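Long-range contact in 1-carboxybiuret hydrolase subunit AtzE (Pseudomonas sp., PDB 6C62), which hydrolyses 1-carboxybiuret to urea-1,3-dicarboxylate and ammonia, a step in the breakdown of the herbicide atrazine: residues I10-E22 with A46-A58. Numbering follows the deposited sequence.
Sequences IASGRTSARDVCE and ARAEADAIDVRRA
D54 points its carboxylate at the start of helix 17-35 and divides its oxygens between two consecutive amides: OD1 accepts from A17 N at 2.7 Å and OD2 from R18 N at 3.0 Å. Each oxygen uses its syn lone pair, and the carboxylate bridges the two adjacent N-H groups. S16, the N-cap residue, closes the same turn from within, its OG accepting from D19 N. Beyond this end, segments 17-22 and 46-58 run roughly antiparallel (155°), closest approach of their axes 8.2 Å. A17, C21, A46 and A50 keep the interface small, consistent with that short spacing; A17 CB rests on I53 CG2. A46 also touches strand 113-118, so the contact joins the N-terminal helices to helix 43-58 at the edge of the chain, away from the annotated sites.

Along one flank R18, E22, R47 and D51 form a salt-bridge network. R18 leaves with CG anti to the backbone N (chi1 179°) and bends at chi2, which lays its guanidinium beside E22 with R47 CB over the centre of one face. At its edge, NH2 reaches D51 OD1 at 2.9 Å; NE lies on the anti lone pair of E22 OE2, whereas NH1 makes a longer, bent bond out of the carboxylate plane. R47 takes the syn side of E22, NE to OE2 at 2.8 Å and NH2 to OE1 at 3.1 Å, the planes nearly coplanar. A leucine in place of R18 would probably leave D51 without its cationic partner and E22 with R47 alone.

At the far end, extended R57 grips A11 O with NE and NH2, both 3.0 Å away. The oxygen lies in the guanidinium plane, yet both donors approach one face of the carbonyl, NE well above its plane (60°) and NH2 less tilted. The guanidinium face lies against G13 CA in the Schellman turn ending helix 3-11. The carboxylate of D54 probably suits the positive N-terminal end of helix 17-35, and the cation of R57 the negative C-terminal end of helix 3-11, while E22, held between R18 and R47, probably offsets the closeness of their charges.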
loop_
_atom_site.group_PDB
_atom_site.type_symbol
_atom_site.label_atom_id
_atom_site.label_comp_id
_atom_site.label_asym_id
_atom_site.label_seq_id
_atom_site.Cartn_x
_atom_site.Cartn_y
_atom_site.Cartn_z
ATOM N N ILE A 10 0.138 -12.335 44.937
ATOM C CA ILE A 10 1.250 -11.403 45.091
ATOM C C ILE A 10 0.827 -10.066 45.686
ATOM O O ILE A 10 1.496 -9.532 46.582
ATOM C CB ILE A 10 1.968 -11.205 43.758
ATOM C CG1 ILE A 10 2.649 -12.517 43.368
ATOM C CG2 ILE A 10 2.997 -10.069 43.856
ATOM C CD1 ILE A 10 2.980 -12.613 41.909
ATOM N N ALA A 11 -0.299 -9.537 45.205
ATOM C CA ALA A 11 -0.825 -8.272 45.745
ATOM C C ALA A 11 -1.122 -8.352 47.261
ATOM O O ALA A 11 -0.759 -7.482 48.008
ATOM C CB ALA A 11 -2.079 -7.819 44.969
ATOM N N SER A 12 -1.745 -9.420 47.672
ATOM C CA SER A 12 -2.139 -9.647 49.072
ATOM C C SER A 12 -0.988 -10.139 49.984
ATOM O O SER A 12 -1.188 -10.254 51.180
ATOM C CB SER A 12 -3.268 -10.658 49.141
ATOM O OG SER A 12 -2.760 -12.027 49.010
ATOM N N GLY A 13 0.194 -10.448 49.448
ATOM C CA GLY A 13 1.288 -10.919 50.283
ATOM C C GLY A 13 1.253 -12.372 50.667
ATOM O O GLY A 13 2.095 -12.802 51.422
ATOM N N ARG A 14 0.304 -13.143 50.131
ATOM C CA ARG A 14 0.301 -14.590 50.337
ATOM C C ARG A 14 1.517 -15.287 49.708
ATOM O O ARG A 14 2.025 -16.274 50.241
ATOM C CB ARG A 14 -0.955 -15.247 49.775
ATOM C CG ARG A 14 -0.856 -16.804 49.758
ATOM C CD ARG A 14 -1.945 -17.538 48.932
ATOM N NE ARG A 14 -1.817 -17.257 47.500
ATOM C CZ ARG A 14 -0.935 -17.861 46.716
ATOM N NH1 ARG A 14 -0.167 -18.825 47.217
ATOM N NH2 ARG A 14 -0.836 -17.526 45.444
ATOM N N THR A 15 1.987 -14.781 48.579
ATOM C CA THR A 15 3.192 -15.338 48.020
ATOM C C THR A 15 4.039 -14.183 47.514
ATOM O O THR A 15 3.511 -13.152 47.066
ATOM C CB THR A 15 2.865 -16.358 46.903
ATOM O OG1 THR A 15 4.059 -16.944 46.351
ATOM C CG2 THR A 15 2.124 -15.660 45.825
ATOM N N SER A 16 5.363 -14.333 47.569
ATOM C CA SER A 16 6.238 -13.373 46.978
ATOM C C SER A 16 6.296 -13.570 45.450
ATOM O O SER A 16 6.084 -14.681 44.921
ATOM C CB SER A 16 7.621 -13.468 47.583
ATOM O OG SER A 16 8.330 -14.606 47.133
ATOM N N ALA A 17 6.594 -12.485 44.753
ATOM C CA ALA A 17 6.798 -12.567 43.317
ATOM C C ALA A 17 7.985 -13.474 42.990
ATOM O O ALA A 17 7.978 -14.245 42.008
ATOM C CB ALA A 17 6.979 -11.170 42.715
ATOM N N ARG A 18 9.031 -13.378 43.798
ATOM C CA ARG A 18 10.187 -14.232 43.594
ATOM C C ARG A 18 9.807 -15.718 43.713
ATOM O O ARG A 18 10.288 -16.532 42.914
ATOM C CB ARG A 18 11.324 -13.849 44.556
ATOM C CG ARG A 18 12.600 -14.679 44.474
ATOM C CD ARG A 18 13.205 -14.506 43.084
ATOM N NE ARG A 18 14.414 -15.285 42.917
ATOM C CZ ARG A 18 15.633 -14.927 43.288
ATOM N NH1 ARG A 18 16.647 -15.787 43.094
ATOM N NH2 ARG A 18 15.876 -13.736 43.821
ATOM N N ASP A 19 8.979 -16.088 44.680
ATOM C CA ASP A 19 8.521 -17.507 44.755
ATOM C C ASP A 19 7.701 -17.957 43.551
ATOM O O ASP A 19 7.813 -19.108 43.101
ATOM C CB ASP A 19 7.670 -17.763 46.026
ATOM C CG ASP A 19 8.513 -17.833 47.320
ATOM O OD1 ASP A 19 9.753 -17.899 47.254
ATOM O OD2 ASP A 19 7.906 -17.842 48.413
ATOM N N VAL A 20 6.848 -17.070 43.061
ATOM C CA VAL A 20 6.063 -17.335 41.858
ATOM C C VAL A 20 6.970 -17.545 40.641
ATOM O O VAL A 20 6.772 -18.481 39.873
ATOM C CB VAL A 20 5.036 -16.217 41.588
ATOM C CG1 VAL A 20 4.400 -16.384 40.212
ATOM C CG2 VAL A 20 3.940 -16.294 42.646
ATOM N N CYS A 21 7.980 -16.685 40.503
ATOM C CA CYS A 21 8.994 -16.837 39.468
ATOM C C CYS A 21 9.776 -18.188 39.549
ATOM O O CYS A 21 9.938 -18.925 38.533
ATOM C CB CYS A 21 9.973 -15.640 39.581
ATOM S SG CYS A 21 11.350 -15.762 38.472
ATOM N N GLU A 22 10.252 -18.524 40.750
ATOM C CA GLU A 22 10.961 -19.786 40.953
ATOM C C GLU A 22 10.081 -21.036 40.667
ATOM O O GLU A 22 10.574 -21.982 40.073
ATOM C CB GLU A 22 11.512 -19.882 42.381
ATOM C CG GLU A 22 12.584 -18.869 42.767
ATOM C CD GLU A 22 13.824 -18.908 41.885
ATOM O OE1 GLU A 22 14.142 -19.978 41.320
ATOM O OE2 GLU A 22 14.495 -17.869 41.759
ATOM N N ALA A 46 14.414 -12.544 34.883
ATOM C CA ALA A 46 13.213 -12.895 35.580
ATOM C C ALA A 46 13.352 -12.681 37.076
ATOM O O ALA A 46 12.446 -12.169 37.718
ATOM C CB ALA A 46 12.875 -14.334 35.323
ATOM N N ARG A 47 14.469 -13.145 37.628
ATOM C CA ARG A 47 14.661 -13.046 39.055
ATOM C C ARG A 47 14.779 -11.579 39.499
ATOM O O ARG A 47 14.233 -11.247 40.551
ATOM C CB ARG A 47 15.881 -13.847 39.534
ATOM C CG ARG A 47 15.618 -15.322 39.454
ATOM C CD ARG A 47 16.871 -16.183 39.591
ATOM N NE ARG A 47 16.524 -17.573 39.849
ATOM C CZ ARG A 47 17.319 -18.612 39.617
ATOM N NH1 ARG A 47 18.542 -18.436 39.120
ATOM N NH2 ARG A 47 16.890 -19.823 39.881
ATOM N N ALA A 48 15.460 -10.749 38.709
ATOM C CA ALA A 48 15.602 -9.323 39.060
ATOM C C ALA A 48 14.261 -8.606 38.933
ATOM O O ALA A 48 13.962 -7.741 39.775
ATOM C CB ALA A 48 16.620 -8.626 38.200
ATOM N N GLU A 49 13.441 -8.953 37.932
ATOM C CA GLU A 49 12.108 -8.359 37.806
ATOM C C GLU A 49 11.182 -8.699 38.968
ATOM O O GLU A 49 10.462 -7.811 39.501
ATOM C CB GLU A 49 11.441 -8.670 36.456
ATOM C CG GLU A 49 12.044 -7.880 35.279
ATOM C CD GLU A 49 11.533 -8.319 33.866
ATOM O OE1 GLU A 49 10.931 -9.416 33.706
ATOM O OE2 GLU A 49 11.785 -7.595 32.863
ATOM N N ALA A 50 11.202 -9.974 39.353
ATOM C CA ALA A 50 10.389 -10.464 40.468
ATOM C C ALA A 50 10.857 -9.789 41.784
ATOM O O ALA A 50 10.009 -9.269 42.584
ATOM C CB ALA A 50 10.472 -11.985 40.554
ATOM N N ASP A 51 12.169 -9.769 41.985
ATOM C CA ASP A 51 12.734 -9.069 43.130
ATOM C C ASP A 51 12.250 -7.586 43.228
ATOM O O ASP A 51 11.907 -7.092 44.309
ATOM C CB ASP A 51 14.241 -9.100 43.099
ATOM C CG ASP A 51 14.845 -10.472 43.588
ATOM O OD1 ASP A 51 14.118 -11.445 44.032
ATOM O OD2 ASP A 51 16.110 -10.567 43.550
ATOM N N ALA A 52 12.268 -6.888 42.103
ATOM C CA ALA A 52 11.839 -5.481 42.062
ATOM C C ALA A 52 10.376 -5.284 42.447
ATOM O O ALA A 52 10.024 -4.298 43.093
ATOM C CB ALA A 52 12.144 -4.845 40.698
ATOM N N ILE A 53 9.500 -6.189 42.024
ATOM C CA ILE A 53 8.102 -6.152 42.439
ATOM C C ILE A 53 7.993 -6.349 43.985
ATOM O O ILE A 53 7.233 -5.623 44.653
ATOM C CB ILE A 53 7.266 -7.256 41.733
ATOM C CG1 ILE A 53 7.146 -7.010 40.216
ATOM C CG2 ILE A 53 5.875 -7.419 42.373
ATOM C CD1 ILE A 53 6.456 -5.730 39.851
ATOM N N ASP A 54 8.720 -7.315 44.548
ATOM C CA ASP A 54 8.712 -7.518 46.015
ATOM C C ASP A 54 9.230 -6.256 46.756
ATOM O O ASP A 54 8.631 -5.834 47.737
ATOM C CB ASP A 54 9.479 -8.773 46.467
ATOM C CG ASP A 54 8.852 -10.101 45.926
ATOM O OD1 ASP A 54 7.553 -10.171 45.837
ATOM O OD2 ASP A 54 9.676 -11.059 45.547
ATOM N N VAL A 55 10.248 -5.595 46.233
ATOM C CA VAL A 55 10.683 -4.320 46.820
ATOM C C VAL A 55 9.571 -3.251 46.820
ATOM O O VAL A 55 9.362 -2.585 47.878
ATOM C CB VAL A 55 11.980 -3.814 46.171
ATOM C CG1 VAL A 55 12.260 -2.306 46.402
ATOM C CG2 VAL A 55 13.121 -4.712 46.622
ATOM N N ARG A 56 8.845 -3.113 45.704
ATOM C CA ARG A 56 7.783 -2.152 45.633
ATOM C C ARG A 56 6.652 -2.441 46.598
ATOM O O ARG A 56 6.075 -1.531 47.241
ATOM C CB ARG A 56 7.225 -2.013 44.192
ATOM C CG ARG A 56 8.238 -1.356 43.258
ATOM C CD ARG A 56 7.944 -1.547 41.776
ATOM N NE ARG A 56 6.861 -0.686 41.360
ATOM C CZ ARG A 56 6.288 -0.746 40.154
ATOM N NH1 ARG A 56 6.706 -1.628 39.250
ATOM N NH2 ARG A 56 5.295 0.083 39.854
ATOM N N ARG A 57 6.271 -3.705 46.650
ATOM C CA ARG A 57 5.233 -4.139 47.589
ATOM C C ARG A 57 5.620 -3.852 49.040
ATOM O O ARG A 57 4.805 -3.324 49.774
ATOM C CB ARG A 57 4.920 -5.626 47.446
ATOM C CG ARG A 57 3.613 -5.964 48.108
ATOM C CD ARG A 57 3.391 -7.437 48.314
ATOM N NE ARG A 57 2.085 -7.508 48.953
ATOM C CZ ARG A 57 1.833 -7.363 50.257
ATOM N NH1 ARG A 57 2.823 -7.271 51.149
ATOM N NH2 ARG A 57 0.567 -7.343 50.665
ATOM N N ALA A 58 6.844 -4.163 49.410
ATOM C CA ALA A 58 7.325 -3.967 50.768
ATOM C C ALA A 58 7.399 -2.518 51.129
ATOM O O ALA A 58 7.321 -2.226 52.298
ATOM C CB ALA A 58 8.707 -4.601 50.938
#